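6-phosphogluconate dehydrogenase (Pseudomonas syringae, PDB 5U5G) probably acts as a late-stage NADP-dependent reductase of fosfomycin biosynthesis, binding NADP+ together with (2-oxopropyl)phosphonic acid. Local coordinates at residues Ile119-Ser124 / Ala137-Arg142; Val61-Thr66 / Val94-Ile99; Ala100-Glu105 / Arg247-Gln252. One frame throughout, in Å; residues are numbered along the deposited sequence.

Interaction 1 (Ile119-Ser124 / Ala137-Arg142); sequences IECPVS and AIVSGR. With 7VD ((2-oxopropyl)phosphonic acid), chain F.
E120 and S140 pair their backbones twice, as expected of an antiparallel hydrogen-bonded pair: E120 N donates to S140 O at 3.0 Å and S140 N to E120 O at 2.9 Å. Further along, I138 N reaches P122 O at 3.0 Å with an N-H...O angle of 174°. P122 has no N-H to return, and I138 O instead receives the CA-H of C121 at 3.3 Å between CA and O.

Apolar contacts line one face. C121 SG sits 3.8 Å from A137 CB and equally far from V139 CG2, a place it reaches by standing anti to its backbone N (chi1 -167°), while I119 CG2 meets V139 CG1.

On the other face the carboxylate of E120, on an extended chain, lies beside S140, with OE1 3.4 Å from CB. Its oxygens are held elsewhere, OE1 by G167 N and H108 NE2 and OE2 by Q170 N, and S140 OG is bonded to V163 O.

At the far end S124 OG donates to O2 of bound (2-oxopropyl)phosphonic acid at 2.8 Å, so that this strand end forms part of the ligand pocket.

The antiparallel pair unites strands 117-124 and 135-139, which are connected through helix 126-131; helix 143-156 packs on I119, C121 and V139, helix 168-196 on E120 and P122, and strand 92-95 flanks I119 and C121.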
loop_
_atom_site.group_PDB
_atom_site.type_symbol
_atom_site.label_atom_id
_atom_site.label_comp_id
_atom_site.label_asym_id
_atom_site.label_seq_id
_atom_site.Cartn_x
_atom_site.Cartn_y
_atom_site.Cartn_z
ATOM N N ILE A 119 -13.012 22.173 -15.202
ATOM C CA ILE A 119 -12.883 21.481 -13.920
ATOM C C ILE A 119 -11.857 20.371 -14.104
ATOM O O ILE A 119 -12.064 19.433 -14.887
ATOM C CB ILE A 119 -14.222 20.932 -13.414
ATOM C CG1 ILE A 119 -15.196 22.079 -13.092
ATOM C CG2 ILE A 119 -14.013 20.070 -12.170
ATOM C CD1 ILE A 119 -14.721 23.022 -11.986
ATOM N N GLU A 120 -10.737 20.504 -13.402
ATOM C CA GLU A 120 -9.623 19.566 -13.442
ATOM C C GLU A 120 -9.910 18.465 -12.422
ATOM O O GLU A 120 -9.882 18.715 -11.217
ATOM C CB GLU A 120 -8.338 20.341 -13.143
ATOM C CG GLU A 120 -7.075 19.571 -12.822
ATOM C CD GLU A 120 -5.961 20.498 -12.301
ATOM O OE1 GLU A 120 -6.040 21.733 -12.508
ATOM O OE2 GLU A 120 -5.018 19.995 -11.666
ATOM N N CYS A 121 -10.227 17.251 -12.893
ATOM C CA CYS A 121 -10.797 16.210 -12.027
ATOM C C CYS A 121 -10.160 14.840 -12.278
ATOM O O CYS A 121 -10.840 13.884 -12.677
ATOM C CB CYS A 121 -12.316 16.149 -12.223
ATOM S SG CYS A 121 -13.228 15.182 -10.986
ATOM N N PRO A 122 -8.852 14.691 -12.030
ATOM C CA PRO A 122 -8.253 13.352 -12.128
ATOM C C PRO A 122 -8.867 12.432 -11.080
ATOM O O PRO A 122 -9.366 12.887 -10.047
ATOM C CB PRO A 122 -6.759 13.596 -11.876
ATOM C CG PRO A 122 -6.696 14.908 -11.107
ATOM C CD PRO A 122 -7.857 15.720 -11.650
ATOM N N VAL A 123 -8.870 11.128 -11.373
ATOM C CA VAL A 123 -9.559 10.154 -10.534
ATOM C C VAL A 123 -8.646 8.973 -10.230
ATOM O O VAL A 123 -7.629 8.755 -10.889
ATOM C CB VAL A 123 -10.864 9.655 -11.186
ATOM C CG1 VAL A 123 -11.861 10.806 -11.348
ATOM C CG2 VAL A 123 -10.563 8.991 -12.529
ATOM N N SER A 124 -9.030 8.200 -9.215
ATOM C CA SER A 124 -8.294 6.995 -8.861
ATOM C C SER A 124 -9.274 5.940 -8.365
ATOM O O SER A 124 -10.264 6.256 -7.699
ATOM C CB SER A 124 -7.233 7.287 -7.796
ATOM O OG SER A 124 -6.418 6.163 -7.558
ATOM N N ALA A 137 -11.867 11.323 -6.404
ATOM C CA ALA A 137 -11.571 12.440 -7.288
ATOM C C ALA A 137 -10.724 13.475 -6.554
ATOM O O ALA A 137 -10.848 13.657 -5.338
ATOM C CB ALA A 137 -12.861 13.083 -7.821
ATOM N N ILE A 138 -9.831 14.119 -7.308
ATOM C CA ILE A 138 -9.085 15.297 -6.871
ATOM C C ILE A 138 -9.455 16.426 -7.822
ATOM O O ILE A 138 -9.372 16.256 -9.041
ATOM C CB ILE A 138 -7.564 15.056 -6.893
ATOM C CG1 ILE A 138 -7.240 13.632 -6.432
ATOM C CG2 ILE A 138 -6.840 16.136 -6.075
ATOM C CD1 ILE A 138 -5.890 13.123 -6.928
ATOM N N VAL A 139 -9.881 17.560 -7.283
ATOM C CA VAL A 139 -10.594 18.551 -8.086
ATOM C C VAL A 139 -9.964 19.921 -7.908
ATOM O O VAL A 139 -9.851 20.416 -6.778
ATOM C CB VAL A 139 -12.092 18.615 -7.722
ATOM C CG1 VAL A 139 -12.815 19.602 -8.631
ATOM C CG2 VAL A 139 -12.727 17.241 -7.805
ATOM N N SER A 140 -9.592 20.547 -9.027
ATOM C CA SER A 140 -9.161 21.935 -9.046
ATOM C C SER A 140 -10.065 22.735 -9.977
ATOM O O SER A 140 -10.574 22.215 -10.977
ATOM C CB SER A 140 -7.712 22.081 -9.517
ATOM O OG SER A 140 -6.807 21.475 -8.623
ATOM N N GLY A 141 -10.232 24.011 -9.657
ATOM C CA GLY A 141 -11.081 24.878 -10.439
ATOM C C GLY A 141 -11.945 25.774 -9.571
ATOM O O GLY A 141 -11.843 25.761 -8.337
ATOM N N ARG A 142 -12.849 26.549 -10.234
ATOM C CA ARG A 142 -13.547 27.592 -9.512
ATOM C C ARG A 142 -14.733 27.020 -8.742
ATOM O O ARG A 142 -15.351 26.039 -9.173
ATOM C CB ARG A 142 -14.014 28.668 -10.479
ATOM C CG ARG A 142 -12.875 29.251 -11.292
ATOM C CD ARG A 142 -13.120 30.727 -11.600
ATOM N NE ARG A 142 -14.534 30.948 -11.811
ATOM C CZ ARG A 142 -15.087 32.157 -11.840
ATOM N NH1 ARG A 142 -14.328 33.243 -11.686
ATOM N NH2 ARG A 142 -16.396 32.297 -12.030
HETATM P P1 7VD F . -5.687 4.162 -10.600
HETATM C C1 7VD F . -5.032 3.874 -12.267
HETATM O O2 7VD F . -5.132 5.389 -9.915
HETATM O O3 7VD F . -7.197 4.207 -10.589
HETATM O O4 7VD F . -5.201 2.909 -9.913
HETATM C C6 7VD F . -4.222 4.992 -12.874
HETATM O O7 7VD F . -4.507 6.172 -12.670
HETATM C C8 7VD F . -3.060 4.566 -13.729
#

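Interaction 2 (Val61-Thr66 / Val94-Ile99); sequences VLFVCT and VDLSTI. With NAP (NADP nicotinamide-adenine-dinucleotide phosphate), chain E.
F63 and V94 run alongside each other from adjacent parallel strands, their CA atoms 4.7 Å apart. The ring is reached obliquely: its CD1 touches V94 CB at 3.6 Å, and L96 CD1 approaches the same CD1 at 3.9 Å. With CG anti to its carbonyl carbon (chi1 -65°), F63 places ring atoms CD1 and CE1 against CB and CG1 of V94. Helix 143-156 adds L153 against F63 and I149 against V94.

Three backbone bonds run through this centre in the alternating pattern of parallel strands. V94 N donates to L62 O at 2.7 Å, V64 N to V94 O, and L96 N to V64 O at 2.7 Å.

On the other face V64 crosses D95, whose OD1 is gripped by two donors of S97: its backbone N at 2.9 Å, which closes an Asx turn, and its OG. D95 OD2 is taken by the hydroxyls of Y76 and Y118. S97 OG in turn accepts T66 N at 3.0 Å, so D95 positions a serine that ties the two strand ends together.

Beyond that edge lies the cofactor. Ribose hydroxyl O3D of NADP donates to T66 O at 2.7 Å and accepts from T98 N, bridging the two segments.

Adjacent parallel strands whose C-terminal ends receive the dinucleotide are characteristic of a Rossmann-type fold, consistent with the GxGxxG sequence at G9, G11 and G14.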
loop_
_atom_site.group_PDB
_atom_site.type_symbol
_atom_site.label_atom_id
_atom_site.label_comp_id
_atom_site.label_asym_id
_atom_site.label_seq_id
_atom_site.Cartn_x
_atom_site.Cartn_y
_atom_site.Cartn_z
ATOM N N VAL A 61 -22.701 20.384 -19.980
ATOM C CA VAL A 61 -21.627 19.821 -19.168
ATOM C C VAL A 61 -21.083 18.603 -19.899
ATOM O O VAL A 61 -21.860 17.742 -20.334
ATOM C CB VAL A 61 -22.095 19.419 -17.758
ATOM C CG1 VAL A 61 -20.904 18.889 -16.950
ATOM C CG2 VAL A 61 -22.742 20.591 -17.040
ATOM N N LEU A 62 -19.755 18.544 -20.054
ATOM C CA LEU A 62 -19.083 17.439 -20.735
ATOM C C LEU A 62 -17.979 16.870 -19.854
ATOM O O LEU A 62 -17.304 17.612 -19.127
ATOM C CB LEU A 62 -18.444 17.865 -22.067
ATOM C CG LEU A 62 -19.157 18.784 -23.051
ATOM C CD1 LEU A 62 -18.275 18.991 -24.246
ATOM C CD2 LEU A 62 -20.470 18.180 -23.477
ATOM N N PHE A 63 -17.793 15.555 -19.929
ATOM C CA PHE A 63 -16.636 14.892 -19.345
ATOM C C PHE A 63 -15.645 14.526 -20.444
ATOM O O PHE A 63 -16.034 14.209 -21.574
ATOM C CB PHE A 63 -17.030 13.621 -18.584
ATOM C CG PHE A 63 -17.899 13.863 -17.377
ATOM C CD1 PHE A 63 -17.331 14.129 -16.135
ATOM C CD2 PHE A 63 -19.285 13.787 -17.478
ATOM C CE1 PHE A 63 -18.125 14.341 -15.016
ATOM C CE2 PHE A 63 -20.092 14.008 -16.368
ATOM C CZ PHE A 63 -19.507 14.286 -15.131
ATOM N N VAL A 64 -14.362 14.569 -20.097
ATOM C CA VAL A 64 -13.264 14.174 -20.975
ATOM C C VAL A 64 -12.443 13.126 -20.238
ATOM O O VAL A 64 -12.058 13.339 -19.081
ATOM C CB VAL A 64 -12.375 15.373 -21.366
ATOM C CG1 VAL A 64 -11.191 14.921 -22.240
ATOM C CG2 VAL A 64 -13.187 16.445 -22.064
ATOM N N CYS A 65 -12.167 11.996 -20.907
ATOM C CA CYS A 65 -11.351 10.950 -20.283
ATOM C C CYS A 65 -10.513 10.284 -21.380
ATOM O O CYS A 65 -10.854 9.234 -21.930
ATOM C CB CYS A 65 -12.198 9.926 -19.533
ATOM S SG CYS A 65 -11.189 8.836 -18.532
ATOM N N THR A 66 -9.395 10.921 -21.711
ATOM C CA THR A 66 -8.511 10.479 -22.778
ATOM C C THR A 66 -7.123 10.269 -22.200
ATOM O O THR A 66 -6.859 10.594 -21.044
ATOM C CB THR A 66 -8.467 11.509 -23.916
ATOM O OG1 THR A 66 -7.895 12.733 -23.432
ATOM C CG2 THR A 66 -9.891 11.794 -24.454
ATOM N N VAL A 94 -15.504 18.778 -17.412
ATOM C CA VAL A 94 -14.891 18.061 -16.299
ATOM C C VAL A 94 -13.887 17.089 -16.910
ATOM O O VAL A 94 -14.272 16.083 -17.509
ATOM C CB VAL A 94 -15.945 17.344 -15.450
ATOM C CG1 VAL A 94 -15.298 16.517 -14.330
ATOM C CG2 VAL A 94 -16.945 18.359 -14.898
ATOM N N ASP A 95 -12.595 17.399 -16.798
ATOM C CA ASP A 95 -11.560 16.601 -17.457
ATOM C C ASP A 95 -11.053 15.574 -16.450
ATOM O O ASP A 95 -10.402 15.928 -15.462
ATOM C CB ASP A 95 -10.432 17.486 -17.991
ATOM C CG ASP A 95 -9.495 16.748 -18.967
ATOM O OD1 ASP A 95 -9.360 15.510 -18.865
ATOM O OD2 ASP A 95 -8.878 17.418 -19.835
ATOM N N LEU A 96 -11.357 14.304 -16.706
ATOM C CA LEU A 96 -10.989 13.207 -15.829
ATOM C C LEU A 96 -9.650 12.589 -16.189
ATOM O O LEU A 96 -9.271 11.578 -15.584
ATOM C CB LEU A 96 -12.063 12.125 -15.863
ATOM C CG LEU A 96 -13.497 12.592 -15.650
ATOM C CD1 LEU A 96 -14.433 11.554 -16.235
ATOM C CD2 LEU A 96 -13.766 12.795 -14.163
ATOM N N SER A 97 -8.934 13.165 -17.150
ATOM C CA SER A 97 -7.662 12.617 -17.597
ATOM C C SER A 97 -6.550 12.987 -16.624
ATOM O O SER A 97 -6.649 13.945 -15.852
ATOM C CB SER A 97 -7.309 13.133 -18.998
ATOM O OG SER A 97 -8.448 13.081 -19.856
ATOM N N THR A 98 -5.469 12.225 -16.681
ATOM C CA THR A 98 -4.246 12.596 -15.990
ATOM C C THR A 98 -3.333 13.267 -17.005
ATOM O O THR A 98 -2.908 12.635 -17.976
ATOM C CB THR A 98 -3.575 11.389 -15.338
ATOM O OG1 THR A 98 -4.517 10.756 -14.460
ATOM C CG2 THR A 98 -2.377 11.852 -14.527
ATOM N N ILE A 99 -3.068 14.559 -16.795
ATOM C CA ILE A 99 -2.310 15.379 -17.732
ATOM C C ILE A 99 -1.347 16.240 -16.928
ATOM O O ILE A 99 -1.478 16.378 -15.708
ATOM C CB ILE A 99 -3.218 16.287 -18.597
ATOM C CG1 ILE A 99 -3.994 17.253 -17.699
ATOM C CG2 ILE A 99 -4.183 15.476 -19.465
ATOM C CD1 ILE A 99 -4.787 18.289 -18.495
HETATM P PA NAP E . -7.246 3.960 -22.896
HETATM O O1A NAP E . -5.941 3.780 -23.580
HETATM O O2A NAP E . -8.066 2.771 -22.462
HETATM O O5B NAP E . -8.223 4.948 -23.805
HETATM C C5B NAP E . -7.472 6.090 -24.138
HETATM C C4B NAP E . -8.473 7.130 -24.686
HETATM O O4B NAP E . -7.801 8.283 -25.189
HETATM C C3B NAP E . -9.322 6.480 -25.837
HETATM O O3B NAP E . -10.604 7.030 -25.821
HETATM C C2B NAP E . -8.578 7.019 -27.075
HETATM O O2B NAP E . -9.329 7.162 -28.179
HETATM C C1B NAP E . -8.238 8.461 -26.524
HETATM N N9A NAP E . -7.174 9.025 -27.331
HETATM C C8A NAP E . -5.783 8.802 -27.257
HETATM N N7A NAP E . -5.085 9.482 -28.207
HETATM C C5A NAP E . -6.081 10.161 -28.924
HETATM C C6A NAP E . -6.026 11.028 -30.029
HETATM N N6A NAP E . -4.825 11.360 -30.606
HETATM N N1A NAP E . -7.152 11.565 -30.563
HETATM C C2A NAP E . -8.327 11.207 -29.956
HETATM N N3A NAP E . -8.539 10.406 -28.903
HETATM C C4A NAP E . -7.381 9.884 -28.394
HETATM O O3 NAP E . -6.713 4.817 -21.600
HETATM P PN NAP E . -7.590 4.641 -20.272
HETATM O O1N NAP E . -9.039 4.829 -20.493
HETATM O O2N NAP E . -7.021 3.622 -19.310
HETATM O O5D NAP E . -7.151 6.088 -19.400
HETATM C C5D NAP E . -7.805 7.182 -19.867
HETATM C C4D NAP E . -7.494 8.313 -18.903
HETATM O O4D NAP E . -7.926 7.953 -17.565
HETATM C C3D NAP E . -5.924 8.522 -18.832
HETATM O O3D NAP E . -5.663 9.890 -18.699
HETATM C C2D NAP E . -5.535 7.770 -17.578
HETATM O O2D NAP E . -4.408 8.303 -16.933
HETATM C C1D NAP E . -6.801 8.038 -16.700
HETATM N N1N NAP E . -6.961 7.024 -15.677
HETATM C C2N NAP E . -7.045 5.643 -15.996
HETATM C C3N NAP E . -7.280 4.740 -14.981
HETATM C C7N NAP E . -7.405 3.309 -15.275
HETATM O O7N NAP E . -7.658 2.472 -14.407
HETATM N N7N NAP E . -7.292 2.866 -16.581
HETATM C C4N NAP E . -7.484 5.178 -13.554
HETATM C C5N NAP E . -7.355 6.620 -13.345
HETATM C C6N NAP E . -7.095 7.458 -14.349
HETATM P P2B NAP E . -9.490 5.641 -29.215
HETATM O O1X NAP E . -10.453 4.885 -28.353
HETATM O O2X NAP E . -10.035 6.203 -30.532
HETATM O O3X NAP E . -8.051 5.186 -29.211
#

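Interaction 3 (Ala100-Glu105 / Arg247-Gln252); sequences APETAE and RRRLPQ
A100 stands at the N-cap position of helix 101-113, whose first turn is marked by A104 N donating to A100 O at 3.1 Å. Facing it, R247 to L250 form a type I beta turn, closed by L250 N on R247 O. The two backbones stay well apart, with A100 CA and R248 CA, the nearest pair, separated by 9.3 Å, which leaves the contact to side chains.

R248 grips E102 end-on: NH1 and NH2 both donate to the single oxygen OE2, at 3.1 Å and 3.2 Å. The bonds are bent, with N-H...O angles near 140°, and the carboxylate and guanidinium planes are 59° apart, hence this salt bridge is not a flat bidentate pair. E102 bends at chi2 (-91°), which turns its carboxylate toward the arginines. A water links the other oxygen, OE1, to R249 NH1, 2.7 Å from each. One face of the R249 guanidinium is met by P101 CG, 3.9 Å from NH1, and its NH2 is bonded to Q197 of the second subunit.

Helix 168-196 packs against P101 through Q170, R171 and I174; the turn begins at the last residue of helix 236-247 and leads toward helix 257-273.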
loop_
_atom_site.group_PDB
_atom_site.type_symbol
_atom_site.label_atom_id
_atom_site.label_comp_id
_atom_site.label_asym_id
_atom_site.label_seq_id
_atom_site.Cartn_x
_atom_site.Cartn_y
_atom_site.Cartn_z
ATOM N N ALA A 100 -0.379 16.827 -17.634
ATOM C CA ALA A 100 0.615 17.684 -17.001
ATOM C C ALA A 100 -0.058 18.870 -16.310
ATOM O O ALA A 100 -1.018 19.440 -16.846
ATOM C CB ALA A 100 1.614 18.182 -18.044
ATOM N N PRO A 101 0.391 19.241 -15.107
ATOM C CA PRO A 101 -0.238 20.371 -14.396
ATOM C C PRO A 101 -0.219 21.672 -15.184
ATOM O O PRO A 101 -1.208 22.411 -15.157
ATOM C CB PRO A 101 0.592 20.468 -13.096
ATOM C CG PRO A 101 1.100 19.042 -12.878
ATOM C CD PRO A 101 1.392 18.542 -14.280
ATOM N N GLU A 102 0.862 21.962 -15.913
ATOM C CA GLU A 102 0.896 23.180 -16.721
ATOM C C GLU A 102 -0.113 23.131 -17.875
ATOM O O GLU A 102 -0.691 24.168 -18.228
ATOM C CB GLU A 102 2.325 23.447 -17.240
ATOM C CG GLU A 102 2.912 22.375 -18.177
ATOM C CD GLU A 102 3.708 21.274 -17.441
ATOM O OE1 GLU A 102 3.571 21.145 -16.191
ATOM O OE2 GLU A 102 4.477 20.543 -18.126
ATOM N N THR A 103 -0.358 21.952 -18.462
ATOM C CA THR A 103 -1.438 21.842 -19.447
ATOM C C THR A 103 -2.784 22.172 -18.807
ATOM O O THR A 103 -3.590 22.928 -19.373
ATOM C CB THR A 103 -1.481 20.440 -20.063
ATOM O OG1 THR A 103 -0.177 20.076 -20.530
ATOM C CG2 THR A 103 -2.485 20.377 -21.245
ATOM N N ALA A 104 -3.045 21.607 -17.623
ATOM C CA ALA A 104 -4.292 21.902 -16.921
ATOM C C ALA A 104 -4.406 23.390 -16.598
ATOM O O ALA A 104 -5.477 23.986 -16.753
ATOM C CB ALA A 104 -4.384 21.077 -15.643
ATOM N N GLU A 105 -3.316 24.002 -16.135
ATOM C CA GLU A 105 -3.333 25.434 -15.852
ATOM C C GLU A 105 -3.675 26.237 -17.101
ATOM O O GLU A 105 -4.502 27.156 -17.052
ATOM C CB GLU A 105 -1.986 25.866 -15.286
ATOM C CG GLU A 105 -1.814 25.476 -13.828
ATOM C CD GLU A 105 -0.372 25.533 -13.362
ATOM O OE1 GLU A 105 0.510 25.855 -14.188
ATOM O OE2 GLU A 105 -0.123 25.236 -12.172
ATOM N N ARG A 247 8.515 12.001 -13.936
ATOM C CA ARG A 247 9.927 12.180 -14.255
ATOM C C ARG A 247 10.237 13.632 -14.585
ATOM O O ARG A 247 11.272 14.163 -14.170
ATOM C CB ARG A 247 10.340 11.288 -15.426
ATOM C CG ARG A 247 11.848 11.277 -15.661
ATOM C CD ARG A 247 12.228 10.670 -17.009
ATOM N NE ARG A 247 11.775 11.488 -18.130
ATOM C CZ ARG A 247 12.383 12.602 -18.538
ATOM N NH1 ARG A 247 13.471 13.034 -17.909
ATOM N NH2 ARG A 247 11.902 13.287 -19.568
ATOM N N ARG A 248 9.349 14.286 -15.337
ATOM C CA ARG A 248 9.591 15.664 -15.724
ATOM C C ARG A 248 9.517 16.621 -14.542
ATOM O O ARG A 248 9.917 17.780 -14.678
ATOM C CB ARG A 248 8.589 16.073 -16.788
ATOM C CG ARG A 248 8.614 15.235 -18.045
ATOM C CD ARG A 248 7.688 15.875 -19.056
ATOM N NE ARG A 248 7.961 17.302 -19.192
ATOM C CZ ARG A 248 7.167 18.245 -18.697
ATOM N NH1 ARG A 248 6.098 17.867 -18.016
ATOM N NH2 ARG A 248 7.428 19.548 -18.811
ATOM N N ARG A 249 9.018 16.172 -13.391
ATOM C CA ARG A 249 8.937 17.019 -12.213
ATOM C C ARG A 249 10.011 16.693 -11.181
ATOM O O ARG A 249 10.019 17.291 -10.100
ATOM C CB ARG A 249 7.538 16.925 -11.603
ATOM C CG ARG A 249 6.455 17.242 -12.621
ATOM C CD ARG A 249 5.062 17.317 -12.011
ATOM N NE ARG A 249 5.017 18.239 -10.879
ATOM C CZ ARG A 249 4.864 19.554 -10.981
ATOM N NH1 ARG A 249 4.734 20.121 -12.170
ATOM N NH2 ARG A 249 4.836 20.304 -9.882
ATOM N N LEU A 250 10.925 15.779 -11.500
ATOM C CA LEU A 250 12.013 15.443 -10.582
ATOM C C LEU A 250 13.005 16.597 -10.478
ATOM O O LEU A 250 13.445 17.128 -11.506
ATOM C CB LEU A 250 12.743 14.191 -11.053
ATOM C CG LEU A 250 12.122 12.843 -10.704
ATOM C CD1 LEU A 250 12.887 11.745 -11.411
ATOM C CD2 LEU A 250 12.132 12.615 -9.191
ATOM N N PRO A 251 13.395 16.997 -9.274
ATOM C CA PRO A 251 14.368 18.083 -9.139
ATOM C C PRO A 251 15.768 17.624 -9.512
ATOM O O PRO A 251 16.098 16.437 -9.485
ATOM C CB PRO A 251 14.280 18.452 -7.655
ATOM C CG PRO A 251 13.848 17.182 -6.984
ATOM C CD PRO A 251 12.939 16.482 -7.971
ATOM N N GLN A 252 16.599 18.594 -9.877
ATOM C CA GLN A 252 17.983 18.320 -10.227
ATOM C C GLN A 252 18.896 18.267 -9.011
ATOM O O GLN A 252 20.082 17.956 -9.160
ATOM C CB GLN A 252 18.501 19.380 -11.204
ATOM C CG GLN A 252 17.460 19.867 -12.202
ATOM C CD GLN A 252 17.206 18.874 -13.321
ATOM O OE1 GLN A 252 18.004 17.961 -13.555
ATOM N NE2 GLN A 252 16.090 19.050 -14.024
HETATM O O HOH W 1 4.938 19.337 -14.760
#

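Interactions 1 and 2 are neighbours in one mixed sheet, their centres about 9 Å apart, and are joined through strands 92-95 and 117-124: I119 O is 2.8 Å from D95 N and C121 N is 2.9 Å from D95 O. Along the chain interaction 2 closes before interaction 1 opens. Helix 101-113, which carries the first half of interaction 3, connects these two strands; its A104 packs on E120 and I99. Interaction 3 spans interaction 1 in sequence, linking the cofactor-binding region to the mostly helical C-terminal part; its centre is about 16 Å from that of interaction 1 and about 18 Å from that of interaction 2. Interactions 1 and 2 thus end beside the bound NADP and (2-oxopropyl)phosphonic acid, while 3 joins the two regions at the surface.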